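PDB 3SYY: exonuclease from Laribacter hongkongensis, which digests double-stranded DNA with strict 5'-to-3' polarity as an alkaline exonuclease of the lambda-exonuclease-like PD-(D/E)XK type, with two magnesium ions in its active site. Local coordinates for residues L43-L48 with L191-I195; G103-D107 with G146-C150; A18-A22 with K136-Q141; A11-K15 with G87-H91. All blocks are in the same frame, centred on the assembly; numbering follows the deposited sequence.

Contact 1 (L43-L48 with L191-I195); sequences LICQRL and LEAEI
Ile44 and Leu191 meet where helix 34-49 packs across the long C-terminal helix 174-205, a helix-helix crossing with the segment axes 10.1 Å apart and a signed angle of -53°. Leu191 wedges between the two helices. With its CG anti to the backbone N (chi1 169°), it sends both methyls over to helix 34-49: Leu191 CD1 lies 3.3 Å from Ile44 CG1, closer than carbons normally pack, while Leu191 CD2 rests 3.8 Å from Leu43 CB. The Ile44 and Leu191 side chains run antiparallel alongside one another, whereas Ile44 CD1 carries on to the aliphatic part of Glu194, at CG.

One turn further along, Ile195 takes over. Ile195 CD1 sits against the extended chain of Arg47, 3.4 Å from Arg47 CD, and Ile195 CG2 touches a methyl of Leu48. The Arg47 guanidinium has Leu191 CD2 over one face, toward the rim. Arg47 NH1 forms a long salt bridge with Glu192 OE1 at 3.3 Å, fairly straight at 165°, on the oxygen's anti lone pair and close to the guanidinium plane; a water bridges Arg47 NH2 and the same Glu192 OE1.

Phe187, Leu188, Leu198 and Lys199 of helix 174-205 prolong the packing surface. Arg47 NE is bonded to the carbonyl of Gly14, which helps to hold the guanidinium in place. Ile44 and Glu194 also pack on Trp119 of the second subunit, so this crossing belongs partly to the subunit interface, where Glu194 OE2 forms a salt bridge with NZ of Lys126 of that subunit.

Contact 2 (G103-D107 with G146-C150); sequences GLVGD and GRQWC
Val105 and Trp149 lie on strands 103-105 and 149-155, which are not neighbours in the five-stranded mixed sheet, consistent with the core sheet of the PD-(D/E)XK fold: strand 109-114 runs between them, and the nearest CA pair, Asp107 and Arg147, is still 8.1 Å apart. Gly106 takes a positive phi (59°) as the chain leaves strand 103-105 for the hairpin to strand 109-114. Gly146 also has positive phi and ends helix 132-145, after which the chain swings into strand 149-155.

Side chains bridge the gap. Arg147, its chain bent at chi2 (-102°), reaches back to the hairpin. Arg147 NH1 donates to Gly106 O at 3.1 Å, and more weakly to Gly109 O; toward Gly106 the donor stands above the carbonyl plane, and the N-H...O angle of 149° is moderate. Asp107 O lies over the centre of one guanidinium face, 3.1 Å from Arg147 CZ, without the angle for a hydrogen bond. Leu104 lies over the rim of the other face, its CD1 3.3 Å from Arg147 NH2. A water ties Gly106 O to Arg147 NH2. Separately, Val105 CG1 meets the edge of the Trp149 indole at CH2, 3.6 Å away.

The Val105 side chain is about 8 Å from that of the magnesium ligand Asp102. Leu110 of the intervening strand 109-114 touches Leu104, Arg147 and Cys150. Tyr75 of helix 59-79 packs on both Val105 and Trp149, and Trp149 makes a cation-pi contact with Arg169 of strand 165-171. From helix 132-145, Met138 and Gln141 pack against Cys150, joining strand 149-155 to that helix.

Contact 3 (A18-A22 with K136-Q141); sequences ASRVA and KQMQTQ
Ala18 presses its CB onto Thr140 CG2, 3.5 Å away, where the turn leading into helix 21-25 lies on helix 132-145. The backbones come close as well: the CA atoms of Ala18 and Gln137 are 4.7 Å apart, and Ala18 O receives a CA-H...O contact from Gln137.

Thr140 owes its posture to its own helix. Thr140 OG1 sits beside the backbone N (chi1 -59°) and hydrogen-bonds Lys136 O at 2.8 Å. That carbonyl also accepts from Thr140 N, and the two donors reach it from opposite faces of its plane. The hydroxyl is thereby fixed, CG2 is turned to Ala18, and Val21 CG2 rests 3.5 Å from Thr140 OG1. The extended chain of Lys136 passes Ala22 at CD, 4.0 Å from Ala22 CA, and runs on past it.

Gln137 stretches out along Ala18 and Ser19, with CG anti to the backbone N (chi1 177°). Its OE1 accepts from Lys114 NZ, and a water bonded to Ser19 O makes a weak bond to the same oxygen. Phe97 and Ile180 fill in around Val21 and Thr140.

The packing lies beside the metal centre. The Gln137 side chain is about 4 Å from a bound magnesium ion and touches the magnesium ligand Glu112, so helix 132-145 here flanks the two-metal active site of a PD-(D/E)XK nuclease.

Contact 4 (A11-K15 with G87-H91); sequences ARLGK and GLIDH
Lys15 and Asp90 make the ionic link of this surface contact, a salt bridge with Lys15 NZ 2.8 Å from Asp90 OD1. The nitrogen approaches on the syn side of the carboxylate, 19° out of its plane, and the two side chains cross at about a right angle. Lys15 is extended all the way to NZ (chi4 169°), which also lets Lys15 NZ bond back to Ala11 O at 3.0 Å, in the carbonyl plane. One ammonium group thus joins an acid on strand 89-90 to the carbonyl of Ala11.

The apolar contact belongs to Leu88. Its CG lies anti to the backbone N (chi1 -173°), which points the isobutyl group at Ala11, with Leu88 CD2 4.3 Å from Ala11 CB. The same methyl is packed beside the polar bridge: Leu88 CD2 comes 3.2 Å from Ala11 O and 3.6 Å from Lys15 NZ. Leu88 CB covers one face of the Arg12 guanidinium, offset toward its rim, with Arg12 NH1 at 4.0 Å.

A type II turn from Arg12 to Lys15, closed by Lys15 N on Arg12 O, has Gly14 at its positive-phi corner and brings Lys15 back alongside Ala11.

Arg12 NH2 bonds Trp8 O, the guanidinium packs on the Trp8 ring in a cation-pi contact, and NH1 bonds Ser100 OG. Ser100 is a magnesium ligand, so Arg12 probably acts as a second-shell residue at the edge of the nuclease's metal site.

Contacts 3 and 4 both lie near the metal site: in contact 3 the Gln137 side chain is about 4 Å from a magnesium ion, in contact 4 that of Arg12 about 8 Å. Their centres are 13 Å apart, and residues 11-15 and 18-22 are separated by two residues. Contact 2, with the Leu104 side chain about 11 Å from a magnesium ion, touches contact 3 where Cys150 SG packs 3.7 Å from Met138 CG. Contact 1 is the remote one, 32 Å from contact 2 centre to centre and on the other side of the chain's middle, yet it joins contact 4 directly, Gln46 OE1 lying 2.9 Å from Gly14 N.

Contact 1 (L43-L48 with L191-I195)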
loop_
_atom_site.group_PDB
_atom_site.type_symbol
_atom_site.label_atom_id
_atom_site.label_comp_id
_atom_site.label_asym_id
_atom_site.label_seq_id
_atom_site.Cartn_x
_atom_site.Cartn_y
_atom_site.Cartn_z
ATOM N N LEU A 43 -16.800 3.237 13.653
ATOM C CA LEU A 43 -17.504 3.925 14.753
ATOM C C LEU A 43 -18.010 2.902 15.825
ATOM O O LEU A 43 -17.991 3.192 17.025
ATOM C CB LEU A 43 -18.650 4.727 14.182
ATOM C CG LEU A 43 -18.196 5.868 13.247
ATOM C CD1 LEU A 43 -19.391 6.779 12.970
ATOM C CD2 LEU A 43 -17.132 6.649 13.905
ATOM N N ILE A 44 -18.426 1.720 15.384
ATOM C CA ILE A 44 -18.811 0.640 16.353
ATOM C C ILE A 44 -17.651 0.330 17.279
ATOM O O ILE A 44 -17.796 0.359 18.519
ATOM C CB ILE A 44 -19.318 -0.622 15.649
ATOM C CG1 ILE A 44 -20.659 -0.309 15.005
ATOM C CG2 ILE A 44 -19.421 -1.826 16.668
ATOM C CD1 ILE A 44 -21.102 -1.307 13.942
ATOM N N CYS A 45 -16.472 0.090 16.696
ATOM C CA CYS A 45 -15.318 -0.232 17.503
ATOM C C CYS A 45 -14.910 0.933 18.429
ATOM O O CYS A 45 -14.474 0.714 19.543
ATOM C CB CYS A 45 -14.129 -0.738 16.634
ATOM S SG CYS A 45 -14.611 -2.189 15.644
ATOM N N GLN A 46 -15.008 2.184 17.955
ATOM C CA GLN A 46 -14.711 3.313 18.832
ATOM C C GLN A 46 -15.651 3.355 20.049
ATOM O O GLN A 46 -15.208 3.542 21.145
ATOM C CB GLN A 46 -14.827 4.651 18.062
ATOM C CG GLN A 46 -13.649 4.869 17.098
ATOM C CD GLN A 46 -13.718 6.206 16.322
ATOM O OE1 GLN A 46 -14.464 7.107 16.669
ATOM N NE2 GLN A 46 -12.977 6.281 15.235
ATOM N N ARG A 47 -16.936 3.180 19.817
ATOM C CA ARG A 47 -17.922 3.256 20.900
ATOM C C ARG A 47 -17.746 2.092 21.878
ATOM O O ARG A 47 -17.797 2.293 23.077
ATOM C CB ARG A 47 -19.325 3.304 20.340
ATOM C CG ARG A 47 -19.623 4.678 19.751
ATOM C CD ARG A 47 -21.079 4.759 19.332
ATOM N NE ARG A 47 -21.391 5.999 18.610
ATOM C CZ ARG A 47 -22.582 6.588 18.615
ATOM N NH1 ARG A 47 -23.606 6.061 19.304
ATOM N NH2 ARG A 47 -22.767 7.691 17.891
ATOM N N LEU A 48 -17.491 0.899 21.365
ATOM C CA LEU A 48 -17.311 -0.290 22.222
ATOM C C LEU A 48 -16.022 -0.293 22.997
ATOM O O LEU A 48 -16.026 -0.609 24.214
ATOM C CB LEU A 48 -17.409 -1.572 21.375
ATOM C CG LEU A 48 -18.820 -1.944 20.959
ATOM C CD1 LEU A 48 -18.763 -3.132 19.950
ATOM C CD2 LEU A 48 -19.717 -2.270 22.236
ATOM N N LEU A 191 -25.997 2.152 13.532
ATOM C CA LEU A 191 -24.862 2.125 14.458
ATOM C C LEU A 191 -25.260 1.859 15.919
ATOM O O LEU A 191 -24.701 0.964 16.588
ATOM C CB LEU A 191 -24.051 3.432 14.317
ATOM C CG LEU A 191 -22.983 3.787 15.322
ATOM C CD1 LEU A 191 -21.935 2.723 15.268
ATOM C CD2 LEU A 191 -22.320 5.122 14.861
ATOM N N GLU A 192 -26.203 2.630 16.435
ATOM C CA GLU A 192 -26.631 2.449 17.810
ATOM C C GLU A 192 -27.339 1.091 18.076
ATOM O O GLU A 192 -27.091 0.431 19.111
ATOM C CB GLU A 192 -27.480 3.618 18.210
ATOM C CG GLU A 192 -26.583 4.772 18.516
ATOM C CD GLU A 192 -27.327 6.065 18.560
ATOM O OE1 GLU A 192 -26.714 7.034 19.047
ATOM O OE2 GLU A 192 -28.503 6.120 18.122
ATOM N N ALA A 193 -28.152 0.662 17.117
ATOM C CA ALA A 193 -28.789 -0.651 17.187
ATOM C C ALA A 193 -27.762 -1.762 17.156
ATOM O O ALA A 193 -27.893 -2.763 17.868
ATOM C CB ALA A 193 -29.767 -0.835 16.039
ATOM N N GLU A 194 -26.742 -1.613 16.309
ATOM C CA GLU A 194 -25.753 -2.655 16.242
ATOM C C GLU A 194 -25.016 -2.829 17.566
ATOM O O GLU A 194 -24.777 -3.963 17.997
ATOM C CB GLU A 194 -24.845 -2.495 15.040
ATOM C CG GLU A 194 -23.799 -3.524 15.004
ATOM C CD GLU A 194 -23.786 -4.313 13.693
ATOM O OE1 GLU A 194 -24.438 -3.925 12.704
ATOM O OE2 GLU A 194 -23.097 -5.332 13.680
ATOM N N ILE A 195 -24.674 -1.712 18.191
ATOM C CA ILE A 195 -24.033 -1.697 19.476
ATOM C C ILE A 195 -24.958 -2.318 20.558
ATOM O O ILE A 195 -24.513 -3.120 21.357
ATOM C CB ILE A 195 -23.668 -0.298 19.842
ATOM C CG1 ILE A 195 -22.457 0.134 18.956
ATOM C CG2 ILE A 195 -23.237 -0.226 21.315
ATOM C CD1 ILE A 195 -22.225 1.590 18.976
HETATM O O HOH W 1 -25.214 9.032 18.481
#

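Contact 2 (G103-D107 with G146-C150)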
loop_
_atom_site.group_PDB
_atom_site.type_symbol
_atom_site.label_atom_id
_atom_site.label_comp_id
_atom_site.label_asym_id
_atom_site.label_seq_id
_atom_site.Cartn_x
_atom_site.Cartn_y
_atom_site.Cartn_z
ATOM N N GLY A 103 -12.444 27.427 10.354
ATOM C CA GLY A 103 -12.598 28.751 11.003
ATOM C C GLY A 103 -14.020 29.253 10.886
ATOM O O GLY A 103 -14.722 28.909 9.952
ATOM N N LEU A 104 -14.451 30.043 11.862
ATOM C CA LEU A 104 -15.679 30.864 11.694
ATOM C C LEU A 104 -15.288 32.185 11.057
ATOM O O LEU A 104 -14.346 32.849 11.511
ATOM C CB LEU A 104 -16.303 31.157 13.053
ATOM C CG LEU A 104 -16.708 29.973 13.959
ATOM C CD1 LEU A 104 -17.623 30.470 15.097
ATOM C CD2 LEU A 104 -17.379 28.849 13.185
ATOM N N VAL A 105 -15.996 32.554 10.012
ATOM C CA VAL A 105 -15.669 33.779 9.267
ATOM C C VAL A 105 -16.828 34.752 9.461
ATOM O O VAL A 105 -17.962 34.458 9.085
ATOM C CB VAL A 105 -15.490 33.538 7.769
ATOM C CG1 VAL A 105 -14.993 34.812 7.076
ATOM C CG2 VAL A 105 -14.492 32.385 7.511
ATOM N N GLY A 106 -16.523 35.930 9.991
ATOM C CA GLY A 106 -17.569 36.930 10.202
ATOM C C GLY A 106 -18.644 36.378 11.120
ATOM O O GLY A 106 -18.357 35.604 12.035
ATOM N N ASP A 107 -19.886 36.764 10.845
ATOM C CA ASP A 107 -21.047 36.320 11.627
ATOM C C ASP A 107 -21.692 35.117 10.973
ATOM O O ASP A 107 -22.307 34.300 11.645
ATOM C CB ASP A 107 -22.110 37.434 11.659
ATOM C CG ASP A 107 -21.677 38.621 12.458
ATOM O OD1 ASP A 107 -21.177 38.400 13.592
ATOM O OD2 ASP A 107 -21.855 39.764 11.965
ATOM N N GLY A 146 -25.213 26.325 11.681
ATOM C CA GLY A 146 -26.224 27.307 11.281
ATOM C C GLY A 146 -25.693 28.383 10.331
ATOM O O GLY A 146 -26.398 29.366 10.027
ATOM N N ARG A 147 -24.465 28.217 9.827
ATOM C CA ARG A 147 -23.907 29.249 8.937
ATOM C C ARG A 147 -24.431 29.196 7.535
ATOM O O ARG A 147 -25.066 28.209 7.111
ATOM C CB ARG A 147 -22.386 29.248 8.959
ATOM C CG ARG A 147 -21.864 29.456 10.341
ATOM C CD ARG A 147 -21.402 30.878 10.517
ATOM N NE ARG A 147 -21.065 31.153 11.905
ATOM C CZ ARG A 147 -20.185 32.073 12.285
ATOM N NH1 ARG A 147 -19.503 32.748 11.369
ATOM N NH2 ARG A 147 -19.958 32.292 13.566
ATOM N N GLN A 148 -24.177 30.286 6.806
ATOM C CA GLN A 148 -24.834 30.553 5.530
ATOM C C GLN A 148 -23.942 30.277 4.294
ATOM O O GLN A 148 -24.439 30.046 3.205
ATOM C CB GLN A 148 -25.346 32.021 5.518
ATOM C CG GLN A 148 -26.433 32.291 6.564
ATOM C CD GLN A 148 -27.632 31.327 6.449
ATOM O OE1 GLN A 148 -27.968 30.650 7.410
ATOM N NE2 GLN A 148 -28.252 31.250 5.268
ATOM N N TRP A 149 -22.621 30.285 4.472
ATOM C CA TRP A 149 -21.692 29.898 3.371
ATOM C C TRP A 149 -20.374 29.435 3.947
ATOM O O TRP A 149 -20.075 29.666 5.106
ATOM C CB TRP A 149 -21.409 31.101 2.425
ATOM C CG TRP A 149 -21.047 32.374 3.168
ATOM C CD1 TRP A 149 -21.912 33.414 3.522
ATOM C CD2 TRP A 149 -19.747 32.777 3.631
ATOM N NE1 TRP A 149 -21.219 34.410 4.171
ATOM C CE2 TRP A 149 -19.891 34.065 4.227
ATOM C CE3 TRP A 149 -18.459 32.214 3.536
ATOM C CZ2 TRP A 149 -18.822 34.747 4.783
ATOM C CZ3 TRP A 149 -17.396 32.899 4.097
ATOM C CH2 TRP A 149 -17.582 34.158 4.702
ATOM N N CYS A 150 -19.542 28.846 3.093
ATOM C CA CYS A 150 -18.206 28.400 3.513
ATOM C C CYS A 150 -17.305 28.689 2.323
ATOM O O CYS A 150 -17.621 28.348 1.200
ATOM C CB CYS A 150 -18.188 26.901 3.776
ATOM S SG CYS A 150 -16.544 26.304 4.316
HETATM O O HOH W 2 -17.550 34.244 14.621
#

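Contact 3 (A18-A22 with K136-Q141)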
loop_
_atom_site.group_PDB
_atom_site.type_symbol
_atom_site.label_atom_id
_atom_site.label_comp_id
_atom_site.label_asym_id
_atom_site.label_seq_id
_atom_site.Cartn_x
_atom_site.Cartn_y
_atom_site.Cartn_z
ATOM N N ALA A 18 -18.236 15.630 9.874
ATOM C CA ALA A 18 -18.464 16.210 8.552
ATOM C C ALA A 18 -17.467 15.647 7.497
ATOM O O ALA A 18 -17.831 15.413 6.364
ATOM C CB ALA A 18 -18.303 17.765 8.636
ATOM N N SER A 19 -16.227 15.435 7.902
ATOM C CA SER A 19 -15.192 14.961 6.961
ATOM C C SER A 19 -15.467 13.542 6.444
ATOM O O SER A 19 -14.845 13.100 5.480
ATOM C CB SER A 19 -13.821 15.027 7.616
ATOM O OG SER A 19 -13.842 14.286 8.819
ATOM N N ARG A 20 -16.428 12.844 7.061
ATOM C CA ARG A 20 -16.706 11.466 6.664
ATOM C C ARG A 20 -18.095 11.305 6.124
ATOM O O ARG A 20 -18.540 10.186 5.795
ATOM C CB ARG A 20 -16.507 10.510 7.863
ATOM C CG ARG A 20 -15.088 10.556 8.480
ATOM C CD ARG A 20 -14.004 10.091 7.470
ATOM N NE ARG A 20 -14.122 8.680 7.061
ATOM C CZ ARG A 20 -13.754 7.619 7.792
ATOM N NH1 ARG A 20 -13.195 7.742 8.994
ATOM N NH2 ARG A 20 -13.922 6.394 7.288
ATOM N N VAL A 21 -18.829 12.416 6.008
ATOM C CA VAL A 21 -20.201 12.301 5.528
ATOM C C VAL A 21 -20.269 11.676 4.150
ATOM O O VAL A 21 -21.199 10.905 3.844
ATOM C CB VAL A 21 -20.963 13.652 5.603
ATOM C CG1 VAL A 21 -22.223 13.585 4.793
ATOM C CG2 VAL A 21 -21.315 13.933 7.024
ATOM N N ALA A 22 -19.292 11.975 3.287
ATOM C CA ALA A 22 -19.315 11.357 1.968
ATOM C C ALA A 22 -19.266 9.798 2.046
ATOM O O ALA A 22 -19.888 9.110 1.239
ATOM C CB ALA A 22 -18.156 11.877 1.095
ATOM N N LYS A 136 -20.095 17.903 0.469
ATOM C CA LYS A 136 -20.820 17.269 1.574
ATOM C C LYS A 136 -20.266 17.677 2.923
ATOM O O LYS A 136 -21.023 17.993 3.816
ATOM C CB LYS A 136 -20.842 15.753 1.435
ATOM C CG LYS A 136 -21.714 15.321 0.215
ATOM C CD LYS A 136 -21.699 13.842 0.011
ATOM C CE LYS A 136 -22.715 13.478 -1.082
ATOM N NZ LYS A 136 -22.077 13.757 -2.424
ATOM N N GLN A 137 -18.951 17.738 3.038
ATOM C CA GLN A 137 -18.302 18.163 4.267
ATOM C C GLN A 137 -18.748 19.590 4.649
ATOM O O GLN A 137 -19.115 19.876 5.777
ATOM C CB GLN A 137 -16.795 18.143 4.063
ATOM C CG GLN A 137 -16.056 18.635 5.280
ATOM C CD GLN A 137 -14.560 18.700 5.062
ATOM O OE1 GLN A 137 -14.072 18.657 3.927
ATOM N NE2 GLN A 137 -13.821 18.752 6.152
ATOM N N MET A 138 -18.700 20.490 3.669
ATOM C CA MET A 138 -19.007 21.879 3.953
ATOM C C MET A 138 -20.497 22.114 4.200
ATOM O O MET A 138 -20.841 22.936 5.034
ATOM C CB MET A 138 -18.502 22.754 2.814
ATOM C CG MET A 138 -16.931 22.932 2.891
ATOM S SD MET A 138 -16.334 23.935 1.504
ATOM C CE MET A 138 -16.667 23.011 0.068
ATOM N N GLN A 139 -21.358 21.405 3.491
ATOM C CA GLN A 139 -22.812 21.546 3.773
ATOM C C GLN A 139 -23.087 21.059 5.179
ATOM O O GLN A 139 -23.894 21.655 5.896
ATOM C CB GLN A 139 -23.669 20.817 2.744
ATOM C CG GLN A 139 -23.615 21.456 1.327
ATOM C CD GLN A 139 -24.217 22.909 1.306
ATOM O OE1 GLN A 139 -24.859 23.349 2.282
ATOM N NE2 GLN A 139 -23.958 23.642 0.217
ATOM N N THR A 140 -22.392 19.987 5.604
ATOM C CA THR A 140 -22.525 19.486 6.970
ATOM C C THR A 140 -22.007 20.446 7.995
ATOM O O THR A 140 -22.585 20.581 9.085
ATOM C CB THR A 140 -21.739 18.154 7.158
ATOM O OG1 THR A 140 -22.244 17.180 6.235
ATOM C CG2 THR A 140 -21.848 17.647 8.604
ATOM N N GLN A 141 -20.901 21.116 7.690
ATOM C CA GLN A 141 -20.380 22.125 8.615
ATOM C C GLN A 141 -21.423 23.268 8.791
ATOM O O GLN A 141 -21.657 23.734 9.917
ATOM C CB GLN A 141 -19.072 22.715 8.070
ATOM C CG GLN A 141 -17.851 21.874 8.280
ATOM C CD GLN A 141 -16.703 22.287 7.328
ATOM O OE1 GLN A 141 -15.604 21.725 7.377
ATOM N NE2 GLN A 141 -16.960 23.279 6.500
HETATM O O HOH W 3 -13.780 15.259 3.809
#

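Contact 4 (A11-K15 with G87-H91)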
loop_
_atom_site.group_PDB
_atom_site.type_symbol
_atom_site.label_atom_id
_atom_site.label_comp_id
_atom_site.label_asym_id
_atom_site.label_seq_id
_atom_site.Cartn_x
_atom_site.Cartn_y
_atom_site.Cartn_z
ATOM N N ALA A 11 -13.537 14.524 21.777
ATOM C CA ALA A 11 -14.737 15.192 21.282
ATOM C C ALA A 11 -15.300 14.493 20.039
ATOM O O ALA A 11 -16.478 14.632 19.730
ATOM C CB ALA A 11 -14.422 16.664 20.976
ATOM N N ARG A 12 -14.450 13.736 19.344
ATOM C CA ARG A 12 -14.801 13.094 18.077
ATOM C C ARG A 12 -15.161 11.599 18.214
ATOM O O ARG A 12 -15.788 11.026 17.311
ATOM C CB ARG A 12 -13.637 13.282 17.095
ATOM C CG ARG A 12 -13.481 14.742 16.741
ATOM C CD ARG A 12 -12.259 15.102 15.873
ATOM N NE ARG A 12 -12.323 16.542 15.520
ATOM C CZ ARG A 12 -12.181 17.550 16.399
ATOM N NH1 ARG A 12 -12.260 18.813 15.989
ATOM N NH2 ARG A 12 -11.956 17.311 17.690
ATOM N N LEU A 13 -14.762 10.990 19.328
ATOM C CA LEU A 13 -14.949 9.532 19.551
ATOM C C LEU A 13 -16.387 9.041 19.345
ATOM O O LEU A 13 -17.322 9.579 19.917
ATOM C CB LEU A 13 -14.429 9.099 20.942
ATOM C CG LEU A 13 -14.426 7.567 21.185
ATOM C CD1 LEU A 13 -13.275 6.935 20.484
ATOM C CD2 LEU A 13 -14.348 7.272 22.705
ATOM N N GLY A 14 -16.574 8.055 18.474
ATOM C CA GLY A 14 -17.893 7.509 18.242
ATOM C C GLY A 14 -18.852 8.361 17.425
ATOM O O GLY A 14 -19.968 7.943 17.184
ATOM N N LYS A 15 -18.423 9.541 16.965
ATOM C CA LYS A 15 -19.342 10.449 16.240
ATOM C C LYS A 15 -19.133 10.390 14.743
ATOM O O LYS A 15 -18.021 10.161 14.273
ATOM C CB LYS A 15 -19.168 11.902 16.701
ATOM C CG LYS A 15 -19.556 12.152 18.148
ATOM C CD LYS A 15 -19.367 13.638 18.521
ATOM C CE LYS A 15 -19.767 13.883 19.926
ATOM N NZ LYS A 15 -19.328 15.247 20.346
ATOM N N GLY A 87 -13.523 24.410 17.618
ATOM C CA GLY A 87 -13.233 22.987 17.714
ATOM C C GLY A 87 -14.393 22.253 17.088
ATOM O O GLY A 87 -14.919 22.655 16.053
ATOM N N LEU A 88 -14.839 21.188 17.732
ATOM C CA LEU A 88 -15.952 20.431 17.198
ATOM C C LEU A 88 -17.271 21.056 17.613
ATOM O O LEU A 88 -17.497 21.316 18.781
ATOM C CB LEU A 88 -15.870 18.990 17.692
ATOM C CG LEU A 88 -16.928 18.155 16.992
ATOM C CD1 LEU A 88 -16.344 17.579 15.702
ATOM C CD2 LEU A 88 -17.385 17.095 17.941
ATOM N N ILE A 89 -18.140 21.296 16.648
ATOM C CA ILE A 89 -19.460 21.840 16.905
ATOM C C ILE A 89 -20.466 20.726 16.692
ATOM O O ILE A 89 -20.591 20.195 15.587
ATOM C CB ILE A 89 -19.794 22.978 15.889
ATOM C CG1 ILE A 89 -18.691 24.056 15.890
ATOM C CG2 ILE A 89 -21.193 23.590 16.149
ATOM C CD1 ILE A 89 -18.565 24.745 17.195
ATOM N N ASP A 90 -21.213 20.388 17.738
ATOM C CA ASP A 90 -22.243 19.354 17.602
ATOM C C ASP A 90 -23.444 19.813 16.767
ATOM O O ASP A 90 -23.800 21.005 16.749
ATOM C CB ASP A 90 -22.623 18.832 19.003
ATOM C CG ASP A 90 -21.457 18.110 19.672
ATOM O OD1 ASP A 90 -20.843 17.194 19.060
ATOM O OD2 ASP A 90 -21.109 18.467 20.796
ATOM N N HIS A 91 -24.049 18.898 16.032
ATOM C CA HIS A 91 -25.230 19.243 15.274
ATOM C C HIS A 91 -26.273 19.706 16.303
ATOM O O HIS A 91 -26.315 19.178 17.426
ATOM C CB HIS A 91 -25.721 18.051 14.478
ATOM C CG HIS A 91 -26.926 18.332 13.644
ATOM N ND1 HIS A 91 -26.863 18.602 12.285
ATOM C CD2 HIS A 91 -28.240 18.379 13.978
ATOM C CE1 HIS A 91 -28.086 18.800 11.823
ATOM N NE2 HIS A 91 -28.940 18.652 12.827
#